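Local coordinates for protein Baccell_00875 (Bacteroides cellulosilyticus DSM 14838, PDB 5NO8) that probably removes the L-rhamnose that caps glucuronic acid on the side chains of complex arabinogalactan proteins, acting as a polysaccharide lyase, at residues Y175-R180 with N579-S584; H166-G171 with Y585-V590; H250-L253 with V258-S261. All blocks are in the same frame, centred on the assembly; numbering follows the deposited sequence.

Interaction 1: Y175-R180 with N579-S584; sequences YVNAIR and NGFQPS
F581 meets Y175 and N177 of strand 175-180 through the two ring carbons that flank CZ, CE1 and CE2. Its CE1 lies 3.4 Å from Y175 OH, while CE2 has N177 ND2 at 3.8 Å, near the ring plane at its edge. The amide is turned 57° from the ring; N245 accepts a hydrogen bond from that ND2, so the phenylalanine borders a polar group already satisfied. The F581 and Y175 rings are nearly parallel yet slid so far apart (centroids 5.8 Å) that they barely overlap. A water sits over the centre of the F581 ring, 3.3 Å above it; it accepts from F581 N and is hydrogen-bonded to Y175 OH at 3.1 Å, which shows why a tyrosine suits this place: its ring packs beside F581 and its hydroxyl reaches the bridging water. With chi1 at 65°, Y175 CG lies between its own N and C, and the ring stands out from the strand toward the loop. Q582 follows, its chain bent at chi2 (92°); CG packs 3.9 Å from Y175 OH, and NE2 gives a hydrogen bond to I167 O. The arrangement is that of a long interhelical loop laid against the edge region of an antiparallel beta-sheet.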
ATOM      1  N   TYR A 175      14.670   3.597   8.225  1.00 11.55           N
ATOM      2  CA  TYR A 175      14.003   3.127   9.409  1.00 12.12           C
ATOM      3  C   TYR A 175      12.931   2.100   9.077  1.00 12.06           C
ATOM      4  O   TYR A 175      12.534   1.924   7.937  1.00 11.44           O
ATOM      5  CB  TYR A 175      13.404   4.297  10.207  1.00 12.64           C
ATOM      6  CG  TYR A 175      12.298   5.059   9.518  1.00 12.51           C
ATOM      7  CD1 TYR A 175      11.015   4.521   9.371  1.00 13.10           C
ATOM      8  CD2 TYR A 175      12.535   6.319   8.994  1.00 12.83           C
ATOM      9  CE1 TYR A 175      10.018   5.220   8.738  1.00 13.40           C
ATOM     10  CE2 TYR A 175      11.533   7.034   8.393  1.00 12.63           C
ATOM     11  CZ  TYR A 175      10.275   6.477   8.275  1.00 13.59           C
ATOM     12  OH  TYR A 175       9.292   7.163   7.624  1.00 14.71           O
ATOM     13  N   VAL A 176      12.457   1.439  10.127  1.00 12.82           N
ATOM     14  CA  VAL A 176      11.239   0.659  10.088  1.00 13.81           C
ATOM     15  C   VAL A 176      10.384   1.049  11.303  1.00 14.59           C
ATOM     16  O   VAL A 176      10.866   1.086  12.442  1.00 14.67           O
ATOM     17  CB  VAL A 176      11.475  -0.865  10.088  1.00 13.66           C
ATOM     18  CG1 VAL A 176      10.148  -1.580   9.977  1.00 13.62           C
ATOM     19  CG2 VAL A 176      12.396  -1.320   8.952  1.00 14.51           C
ATOM     20  N   ASN A 177       9.128   1.396  11.038  1.00 14.72           N
ATOM     21  CA  ASN A 177       8.165   1.666  12.081  1.00 14.77           C
ATOM     22  C   ASN A 177       7.141   0.551  12.025  1.00 15.15           C
ATOM     23  O   ASN A 177       6.375   0.476  11.082  1.00 14.21           O
ATOM     24  CB  ASN A 177       7.528   3.021  11.851  1.00 15.76           C
ATOM     25  CG  ASN A 177       6.566   3.409  12.950  1.00 16.73           C
ATOM     26  OD1 ASN A 177       6.596   2.829  14.050  1.00 18.51           O
ATOM     27  ND2 ASN A 177       5.690   4.363  12.663  1.00 16.88           N
ATOM     28  N   ALA A 178       7.173  -0.357  13.011  1.00 14.91           N
ATOM     29  CA  ALA A 178       6.285  -1.481  13.061  1.00 14.51           C
ATOM     30  C   ALA A 178       5.151  -1.212  14.033  1.00 14.90           C
ATOM     31  O   ALA A 178       5.352  -1.138  15.234  1.00 14.95           O
ATOM     32  CB  ALA A 178       7.055  -2.722  13.434  1.00 15.43           C
ATOM     33  N   ILE A 179       3.956  -1.019  13.477  1.00 15.58           N
ATOM     34  CA  ILE A 179       2.778  -0.641  14.250  1.00 16.36           C
ATOM     35  C   ILE A 179       1.900  -1.863  14.444  1.00 15.48           C
ATOM     36  O   ILE A 179       1.457  -2.475  13.486  1.00 16.30           O
ATOM     37  CB  ILE A 179       2.002   0.484  13.540  1.00 17.01           C
ATOM     38  CG1 ILE A 179       2.871   1.735  13.372  1.00 18.17           C
ATOM     39  CG2 ILE A 179       0.717   0.811  14.277  1.00 17.08           C
ATOM     40  CD1 ILE A 179       3.361   2.372  14.649  1.00 19.52           C
ATOM     41  N   ARG A 180       1.683  -2.255  15.688  1.00 16.56           N
ATOM     42  CA  ARG A 180       0.780  -3.356  15.981  1.00 16.99           C
ATOM     43  C   ARG A 180      -0.558  -3.086  15.315  1.00 17.55           C
ATOM     44  O   ARG A 180      -1.063  -1.960  15.362  1.00 18.99           O
ATOM     45  CB  ARG A 180       0.592  -3.526  17.492  1.00 17.81           C
ATOM     46  CG  ARG A 180      -0.078  -4.836  17.895  1.00 17.86           C
ATOM     47  CD  ARG A 180      -0.527  -4.734  19.345  1.00 18.37           C
ATOM     48  NE  ARG A 180       0.559  -4.317  20.230  1.00 18.48           N
ATOM     49  CZ  ARG A 180       1.316  -5.104  20.994  1.00 18.52           C
ATOM     50  NH1 ARG A 180       1.127  -6.412  21.063  1.00 19.87           N
ATOM     51  NH2 ARG A 180       2.279  -4.559  21.712  1.00 19.15           N
ATOM     52  N   ASN A 579      -0.994   2.631   7.220  1.00 14.67           N
ATOM     53  CA  ASN A 579      -0.391   3.687   6.397  1.00 15.85           C
ATOM     54  C   ASN A 579       0.864   4.248   7.040  1.00 15.75           C
ATOM     55  O   ASN A 579       0.878   4.619   8.235  1.00 15.54           O
ATOM     56  CB  ASN A 579      -1.338   4.871   6.252  1.00 16.75           C
ATOM     57  CG  ASN A 579      -2.541   4.577   5.395  1.00 18.04           C
ATOM     58  OD1 ASN A 579      -2.840   3.444   5.050  1.00 17.74           O
ATOM     59  ND2 ASN A 579      -3.266   5.625   5.074  1.00 20.23           N
ATOM     60  N   GLY A 580       1.899   4.417   6.218  1.00 14.27           N
ATOM     61  CA  GLY A 580       3.120   5.035   6.680  1.00 14.62           C
ATOM     62  C   GLY A 580       3.163   6.526   6.372  1.00 14.70           C
ATOM     63  O   GLY A 580       2.214   7.089   5.780  1.00 14.91           O
ATOM     64  N   PHE A 581       4.256   7.171   6.786  1.00 14.12           N
ATOM     65  CA  PHE A 581       4.485   8.601   6.522  1.00 14.08           C
ATOM     66  C   PHE A 581       5.792   8.820   5.773  1.00 13.20           C
ATOM     67  O   PHE A 581       6.346   9.933   5.806  1.00 13.47           O
ATOM     68  CB  PHE A 581       4.413   9.434   7.811  1.00 15.75           C
ATOM     69  CG  PHE A 581       5.367   8.980   8.879  1.00 16.64           C
ATOM     70  CD1 PHE A 581       6.685   9.423   8.903  1.00 17.47           C
ATOM     71  CD2 PHE A 581       4.942   8.085   9.863  1.00 17.93           C
ATOM     72  CE1 PHE A 581       7.564   8.985   9.891  1.00 19.06           C
ATOM     73  CE2 PHE A 581       5.823   7.643  10.838  1.00 17.65           C
ATOM     74  CZ  PHE A 581       7.127   8.077  10.836  1.00 18.39           C
ATOM     75  N   GLN A 582       6.264   7.790   5.064  1.00 13.09           N
ATOM     76  CA  GLN A 582       7.534   7.876   4.353  1.00 12.87           C
ATOM     77  C   GLN A 582       7.484   9.001   3.301  1.00 12.49           C
ATOM     78  O   GLN A 582       6.419   9.233   2.679  1.00 12.69           O
ATOM     79  CB  GLN A 582       7.867   6.588   3.624  1.00 13.09           C
ATOM     80  CG  GLN A 582       7.991   5.347   4.484  1.00 13.43           C
ATOM     81  CD  GLN A 582       6.708   4.581   4.607  1.00 13.96           C
ATOM     82  OE1 GLN A 582       5.623   5.192   4.686  1.00 13.72           O
ATOM     83  NE2 GLN A 582       6.796   3.254   4.614  1.00 12.80           N
ATOM     84  N   PRO A 583       8.603   9.672   3.054  1.00 12.34           N
ATOM     85  CA  PRO A 583       8.569  10.823   2.097  1.00 11.80           C
ATOM     86  C   PRO A 583       8.710  10.397   0.636  1.00 12.63           C
ATOM     87  O   PRO A 583       9.713  10.699  -0.033  1.00 11.84           O
ATOM     88  CB  PRO A 583       9.738  11.677   2.572  1.00 12.08           C
ATOM     89  CG  PRO A 583      10.722  10.662   3.086  1.00 11.94           C
ATOM     90  CD  PRO A 583       9.882   9.640   3.790  1.00 11.85           C
ATOM     91  N   SER A 584       7.699   9.665   0.175  1.00 12.36           N
ATOM     92  CA  SER A 584       7.606   9.145  -1.181  1.00 12.26           C
ATOM     93  C   SER A 584       6.133   9.154  -1.573  1.00 12.18           C
ATOM     94  O   SER A 584       5.287   8.752  -0.799  1.00 12.46           O
ATOM     95  CB  SER A 584       8.117   7.710  -1.255  1.00 12.15           C
ATOM     96  OG  SER A 584       7.884   7.136  -2.535  1.00 13.05           O
TER
HETATM   97  O   HOH W   1       6.511   5.812   7.873  1.00 16.62           O

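Interaction 2: H166-G171 with Y585-V590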
ATOM      1  N   HIS A 166       6.289  -0.547   8.402  1.00 13.72           N
ATOM      2  CA  HIS A 166       6.457   0.618   7.529  1.00 13.14           C
ATOM      3  C   HIS A 166       7.943   0.791   7.314  1.00 12.88           C
ATOM      4  O   HIS A 166       8.655   1.276   8.202  1.00 13.22           O
ATOM      5  CB  HIS A 166       5.819   1.818   8.178  1.00 13.14           C
ATOM      6  CG  HIS A 166       4.345   1.639   8.360  1.00 13.55           C
ATOM      7  ND1 HIS A 166       3.498   1.422   7.292  1.00 14.35           N
ATOM      8  CD2 HIS A 166       3.580   1.541   9.483  1.00 13.15           C
ATOM      9  CE1 HIS A 166       2.268   1.225   7.753  1.00 14.34           C
ATOM     10  NE2 HIS A 166       2.286   1.315   9.074  1.00 12.77           N
ATOM     11  N   ILE A 167       8.382   0.404   6.122  1.00 12.44           N
ATOM     12  CA  ILE A 167       9.805   0.391   5.778  1.00 12.74           C
ATOM     13  C   ILE A 167      10.128   1.665   5.012  1.00 12.50           C
ATOM     14  O   ILE A 167       9.414   1.991   4.069  1.00 13.55           O
ATOM     15  CB  ILE A 167      10.141  -0.811   4.895  1.00 12.63           C
ATOM     16  CG1 ILE A 167       9.701  -2.110   5.578  1.00 13.69           C
ATOM     17  CG2 ILE A 167      11.643  -0.849   4.591  1.00 12.56           C
ATOM     18  CD1 ILE A 167       9.679  -3.275   4.621  1.00 14.23           C
ATOM     19  N   TRP A 168      11.171   2.373   5.429  1.00 11.69           N
ATOM     20  CA  TRP A 168      11.682   3.506   4.663  1.00 11.43           C
ATOM     21  C   TRP A 168      13.115   3.262   4.275  1.00 11.98           C
ATOM     22  O   TRP A 168      14.012   3.216   5.153  1.00 12.19           O
ATOM     23  CB  TRP A 168      11.539   4.837   5.378  1.00 11.51           C
ATOM     24  CG  TRP A 168      12.030   5.980   4.549  1.00 11.03           C
ATOM     25  CD1 TRP A 168      12.856   6.986   4.959  1.00 11.01           C
ATOM     26  CD2 TRP A 168      11.772   6.215   3.150  1.00 11.45           C
ATOM     27  NE1 TRP A 168      13.126   7.817   3.911  1.00 11.17           N
ATOM     28  CE2 TRP A 168      12.462   7.393   2.800  1.00 11.05           C
ATOM     29  CE3 TRP A 168      10.994   5.569   2.174  1.00 11.23           C
ATOM     30  CZ2 TRP A 168      12.425   7.940   1.507  1.00 11.41           C
ATOM     31  CZ3 TRP A 168      10.985   6.094   0.880  1.00 11.32           C
ATOM     32  CH2 TRP A 168      11.694   7.286   0.574  1.00 11.52           C
ATOM     33  N   LYS A 169      13.322   3.145   2.962  1.00 12.23           N
ATOM     34  CA  LYS A 169      14.644   2.950   2.378  1.00 12.93           C
ATOM     35  C   LYS A 169      15.430   4.265   2.289  1.00 12.84           C
ATOM     36  O   LYS A 169      15.955   4.635   1.241  1.00 14.22           O
ATOM     37  CB  LYS A 169      14.524   2.265   0.993  1.00 13.97           C
ATOM     38  CG  LYS A 169      13.766   3.070  -0.053  1.00 15.07           C
ATOM     39  CD  LYS A 169      13.654   2.337  -1.393  1.00 16.59           C
ATOM     40  CE  LYS A 169      13.037   3.286  -2.418  1.00 17.63           C
ATOM     41  NZ  LYS A 169      12.866   2.673  -3.744  1.00 18.43           N
ATOM     42  N   GLY A 170      15.555   4.950   3.410  1.00 12.43           N
ATOM     43  CA  GLY A 170      16.089   6.313   3.431  1.00 12.60           C
ATOM     44  C   GLY A 170      17.580   6.446   3.607  1.00 11.76           C
ATOM     45  O   GLY A 170      18.044   7.457   4.161  1.00 11.78           O
ATOM     46  N   GLY A 171      18.345   5.464   3.150  1.00 11.28           N
ATOM     47  CA  GLY A 171      19.813   5.579   3.180  1.00 11.59           C
ATOM     48  C   GLY A 171      20.319   5.631   4.616  1.00 11.54           C
ATOM     49  O   GLY A 171      20.024   4.728   5.415  1.00 11.70           O
ATOM     50  N   TYR A 585       5.846   9.545  -2.802  1.00 11.85           N
ATOM     51  CA  TYR A 585       4.491   9.460  -3.333  1.00 11.73           C
ATOM     52  C   TYR A 585       3.986   8.009  -3.390  1.00 11.93           C
ATOM     53  O   TYR A 585       2.803   7.776  -3.321  1.00 12.25           O
ATOM     54  CB  TYR A 585       4.350  10.157  -4.682  1.00 12.23           C
ATOM     55  CG  TYR A 585       5.164   9.549  -5.800  1.00 12.66           C
ATOM     56  CD1 TYR A 585       6.470   9.955  -6.029  1.00 13.19           C
ATOM     57  CD2 TYR A 585       4.644   8.520  -6.594  1.00 13.44           C
ATOM     58  CE1 TYR A 585       7.245   9.378  -7.037  1.00 13.63           C
ATOM     59  CE2 TYR A 585       5.383   7.967  -7.622  1.00 13.72           C
ATOM     60  CZ  TYR A 585       6.677   8.419  -7.851  1.00 14.24           C
ATOM     61  OH  TYR A 585       7.415   7.855  -8.859  1.00 15.36           O
ATOM     62  N   HIS A 586       4.881   7.032  -3.462  1.00 11.62           N
ATOM     63  CA  HIS A 586       4.465   5.637  -3.454  1.00 12.01           C
ATOM     64  C   HIS A 586       3.891   5.193  -2.112  1.00 12.14           C
ATOM     65  O   HIS A 586       3.096   4.233  -2.070  1.00 12.26           O
ATOM     66  CB  HIS A 586       5.655   4.726  -3.784  1.00 12.85           C
ATOM     67  CG  HIS A 586       6.065   4.768  -5.217  1.00 13.43           C
ATOM     68  ND1 HIS A 586       7.192   5.434  -5.648  1.00 16.75           N
ATOM     69  CD2 HIS A 586       5.501   4.233  -6.315  1.00 14.00           C
ATOM     70  CE1 HIS A 586       7.312   5.290  -6.959  1.00 14.42           C
ATOM     71  NE2 HIS A 586       6.297   4.569  -7.389  1.00 16.06           N
ATOM     72  N   LEU A 587       4.354   5.823  -1.037  1.00 12.06           N
ATOM     73  CA  LEU A 587       4.146   5.344   0.335  1.00 11.91           C
ATOM     74  C   LEU A 587       3.394   6.265   1.256  1.00 12.00           C
ATOM     75  O   LEU A 587       2.833   5.787   2.241  1.00 12.30           O
ATOM     76  CB  LEU A 587       5.495   5.058   1.016  1.00 12.18           C
ATOM     77  CG  LEU A 587       6.484   4.185   0.273  1.00 12.09           C
ATOM     78  CD1 LEU A 587       7.807   4.105   1.027  1.00 12.19           C
ATOM     79  CD2 LEU A 587       5.898   2.819   0.039  1.00 12.96           C
ATOM     80  N   ASN A 588       3.376   7.569   0.984  1.00 12.52           N
ATOM     81  CA  ASN A 588       2.950   8.534   1.992  1.00 13.29           C
ATOM     82  C   ASN A 588       1.429   8.479   2.162  1.00 13.44           C
ATOM     83  O   ASN A 588       0.682   8.820   1.262  1.00 13.26           O
ATOM     84  CB  ASN A 588       3.404   9.951   1.643  1.00 12.98           C
ATOM     85  CG  ASN A 588       3.295  10.880   2.819  1.00 14.17           C
ATOM     86  OD1 ASN A 588       4.196  10.960   3.689  1.00 16.91           O
ATOM     87  ND2 ASN A 588       2.212  11.577   2.877  1.00 12.92           N
ATOM     88  N   GLU A 589       0.994   7.995   3.315  1.00 12.92           N
ATOM     89  CA  GLU A 589      -0.418   7.718   3.573  1.00 14.76           C
ATOM     90  C   GLU A 589      -1.027   6.708   2.593  1.00 14.14           C
ATOM     91  O   GLU A 589      -2.197   6.773   2.271  1.00 14.69           O
ATOM     92  CB  GLU A 589      -1.231   9.009   3.648  1.00 16.61           C
ATOM     93  CG  GLU A 589      -0.745   9.984   4.699  1.00 18.43           C
ATOM     94  CD  GLU A 589      -1.868  10.917   5.156  1.00 21.51           C
ATOM     95  OE1 GLU A 589      -1.993  11.991   4.525  1.00 22.01           O
ATOM     96  OE2 GLU A 589      -2.618  10.555   6.114  1.00 21.66           O
ATOM     97  N   VAL A 590      -0.226   5.750   2.149  1.00 13.06           N
ATOM     98  CA  VAL A 590      -0.660   4.715   1.235  1.00 13.51           C
ATOM     99  C   VAL A 590      -0.655   3.378   1.964  1.00 13.86           C
ATOM    100  O   VAL A 590       0.387   2.852   2.359  1.00 14.52           O
ATOM    101  CB  VAL A 590       0.273   4.640   0.014  1.00 13.07           C
ATOM    102  CG1 VAL A 590      -0.120   3.508  -0.920  1.00 13.27           C
ATOM    103  CG2 VAL A 590       0.284   5.981  -0.749  1.00 13.70           C
TER
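W168 and L587 face each other at a CA-CA distance of 8.9 Å, where the end of strand 163-168 passes a loop that folds into a type II beta turn from L587 to V590. The turn is closed by V590 N bonding to L587 O at 3.1 Å, and E589 supplies its positive phi (59°). No hydrogen bond joins the two segments; the contact rests on one methyl group. L587 CD1 comes obliquely to the benzo part of the indole, 3.7 Å from W168 CE3 and almost as near CZ3, and it also lies 4.0 Å from I167 O. A chi1 of -51° puts L587 CG anti to its carbonyl carbon, and the extended chi2 then carries CD1 onward to the tryptophan.

Strand 163-168 is the outermost strand on its side of an antiparallel beta-sheet, and the loop leads from helix 562-576 to helix 596-600, so the pair joins the beta region to the helical part of the chain. A leucine suits the junction because its side chain also touches F610 and Y661, so a branched apolar residue fits there. The wide indole is also lined by the rings of H329 and Y175. Beyond it, K169 centres an inverse gamma turn that brings G170 N over one face of the indole, 3.7 Å above its plane; G170, lacking a side chain, lets its backbone lie close over the ring.

Interaction 3: H250-L253 with V258-S261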
ATOM      1  N   HIS A 250      10.152  11.279  17.514  1.00 19.35           N
ATOM      2  CA  HIS A 250      10.960  11.896  18.558  1.00 21.43           C
ATOM      3  C   HIS A 250      12.204  11.070  18.856  1.00 19.56           C
ATOM      4  O   HIS A 250      13.318  11.589  18.905  1.00 20.56           O
ATOM      5  CB  HIS A 250      10.116  12.084  19.842  1.00 26.69           C
ATOM      6  CG  HIS A 250      10.853  12.772  20.952  1.00 32.89           C
ATOM      7  ND1 HIS A 250      11.229  14.098  20.887  1.00 40.63           N
ATOM      8  CD2 HIS A 250      11.318  12.307  22.135  1.00 37.15           C
ATOM      9  CE1 HIS A 250      11.885  14.425  21.988  1.00 40.82           C
ATOM     10  NE2 HIS A 250      11.957  13.354  22.760  1.00 41.02           N
ATOM     11  N   LYS A 251      12.003   9.774  19.033  1.00 18.09           N
ATOM     12  CA  LYS A 251      13.089   8.846  19.332  1.00 18.71           C
ATOM     13  C   LYS A 251      14.079   8.721  18.172  1.00 17.34           C
ATOM     14  O   LYS A 251      15.307   8.670  18.393  1.00 17.48           O
ATOM     15  CB  LYS A 251      12.509   7.491  19.697  1.00 20.04           C
ATOM     16  CG  LYS A 251      11.878   7.490  21.085  1.00 21.70           C
ATOM     17  CD  LYS A 251      11.220   6.142  21.342  1.00 24.24           C
ATOM     18  CE  LYS A 251      10.441   6.083  22.650  1.00 26.67           C
ATOM     19  NZ  LYS A 251      11.346   5.970  23.789  1.00 31.16           N
ATOM     20  N   LEU A 252      13.557   8.703  16.951  1.00 16.92           N
ATOM     21  CA  LEU A 252      14.444   8.723  15.761  1.00 15.88           C
ATOM     22  C   LEU A 252      15.390   9.940  15.772  1.00 16.35           C
ATOM     23  O   LEU A 252      16.621   9.808  15.560  1.00 15.41           O
ATOM     24  CB  LEU A 252      13.620   8.612  14.477  1.00 15.94           C
ATOM     25  CG  LEU A 252      14.357   8.703  13.133  1.00 15.59           C
ATOM     26  CD1 LEU A 252      13.568   7.950  12.059  1.00 15.73           C
ATOM     27  CD2 LEU A 252      14.605  10.130  12.705  1.00 15.46           C
ATOM     28  N   LEU A 253      14.845  11.111  16.070  1.00 16.37           N
ATOM     29  CA  LEU A 253      15.657  12.327  16.178  1.00 18.14           C
ATOM     30  C   LEU A 253      16.617  12.274  17.379  1.00 18.08           C
ATOM     31  O   LEU A 253      17.769  12.705  17.262  1.00 16.97           O
ATOM     32  CB  LEU A 253      14.774  13.568  16.262  1.00 18.46           C
ATOM     33  CG  LEU A 253      13.899  13.865  15.038  1.00 19.32           C
ATOM     34  CD1 LEU A 253      12.925  15.001  15.332  1.00 20.48           C
ATOM     35  CD2 LEU A 253      14.765  14.209  13.842  1.00 19.68           C
ATOM     36  N   VAL A 258      17.495  11.808  10.934  1.00 14.88           N
ATOM     37  CA  VAL A 258      16.758  12.972  10.433  1.00 14.43           C
ATOM     38  C   VAL A 258      15.459  12.527   9.814  1.00 14.60           C
ATOM     39  O   VAL A 258      15.293  11.346   9.473  1.00 15.22           O
ATOM     40  CB  VAL A 258      17.582  13.793   9.409  1.00 14.89           C
ATOM     41  CG1 VAL A 258      18.916  14.219  10.004  1.00 16.32           C
ATOM     42  CG2 VAL A 258      17.812  13.033   8.115  1.00 15.32           C
ATOM     43  N   LEU A 259      14.523  13.471   9.681  1.00 14.38           N
ATOM     44  CA  LEU A 259      13.228  13.220   9.055  1.00 14.40           C
ATOM     45  C   LEU A 259      13.076  14.180   7.881  1.00 14.63           C
ATOM     46  O   LEU A 259      13.226  15.400   8.039  1.00 15.00           O
ATOM     47  CB  LEU A 259      12.071  13.446  10.042  1.00 15.19           C
ATOM     48  CG  LEU A 259      11.987  12.435  11.168  1.00 16.74           C
ATOM     49  CD1 LEU A 259      11.154  13.020  12.292  1.00 18.53           C
ATOM     50  CD2 LEU A 259      11.422  11.116  10.658  1.00 16.92           C
ATOM     51  N   VAL A 260      12.785  13.623   6.713  1.00 14.53           N
ATOM     52  CA  VAL A 260      12.535  14.404   5.516  1.00 15.08           C
ATOM     53  C   VAL A 260      11.047  14.394   5.231  1.00 15.23           C
ATOM     54  O   VAL A 260      10.391  13.376   5.371  1.00 14.43           O
ATOM     55  CB  VAL A 260      13.330  13.840   4.333  1.00 15.79           C
ATOM     56  CG1 VAL A 260      13.041  14.589   3.048  1.00 16.05           C
ATOM     57  CG2 VAL A 260      14.805  13.968   4.644  1.00 16.81           C
ATOM     58  N   SER A 261      10.525  15.542   4.798  1.00 15.58           N
ATOM     59  CA  SER A 261       9.151  15.621   4.362  1.00 15.48           C
ATOM     60  C   SER A 261       9.026  16.707   3.290  1.00 15.89           C
ATOM     61  O   SER A 261       9.808  17.657   3.271  1.00 16.23           O
ATOM     62  CB  SER A 261       8.228  15.942   5.536  1.00 17.25           C
ATOM     63  OG  SER A 261       8.711  17.069   6.237  1.00 19.64           O
TER
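L259 wedges its isobutyl end against two successive leucines of helix 245-254, and each of its methyls serves a different one. L259 CD1 lies 4.0 Å from L253 CG and the same distance from L253 CD1, the two side chains crossing at about a right angle. L259 CD2 turns to L252 instead, 3.9 Å from L252 CD2, and here the side chains cross more obliquely. The helix thus meets the strand with two branched tips, and leucine suits all three places because its forked end can touch two neighbours at once.

This is a helix-to-strand connection: helix 245-254 comes after strand 232-242, which belongs to one antiparallel sheet, and the short link after it leads into strand 259-262, an outermost strand of the next, mixed sheet.

L252 has CG anti to its backbone N (chi1 176°), and from there CD2 reaches the backbone at V258, 3.5 Å from V258 O, and also packs 3.8 Å from L259 CG of the side chain. L253 CD2 rests 4.1 Å from V258 CA. V258 offers the helix mainly its backbone: its CB points away from the helix, and the valine's compact fork packs on C277 and Y322 of the mixed sheet and on L283 of a loop.

Interactions 1 and 2 lie side by side, centres about 6 Å apart, because strands 163-168 and 175-180 are antiparallel neighbours at one end of a sheet and residues 579-590 form one continuous loop. Interaction 3 lies farther out, with its centre about 12 Å from interaction 1 and about 14 Å from interaction 2. It touches interaction 1 through Y175 CD2 and L252 CD1, 3.6 Å apart, and P583 packs on V260. Along the chain the two strands come first, then both halves of interaction 3, and some 300 residues later the loop. The loop from the helical part is therefore set against the first beta-sheet, close to where the chain crosses to the second.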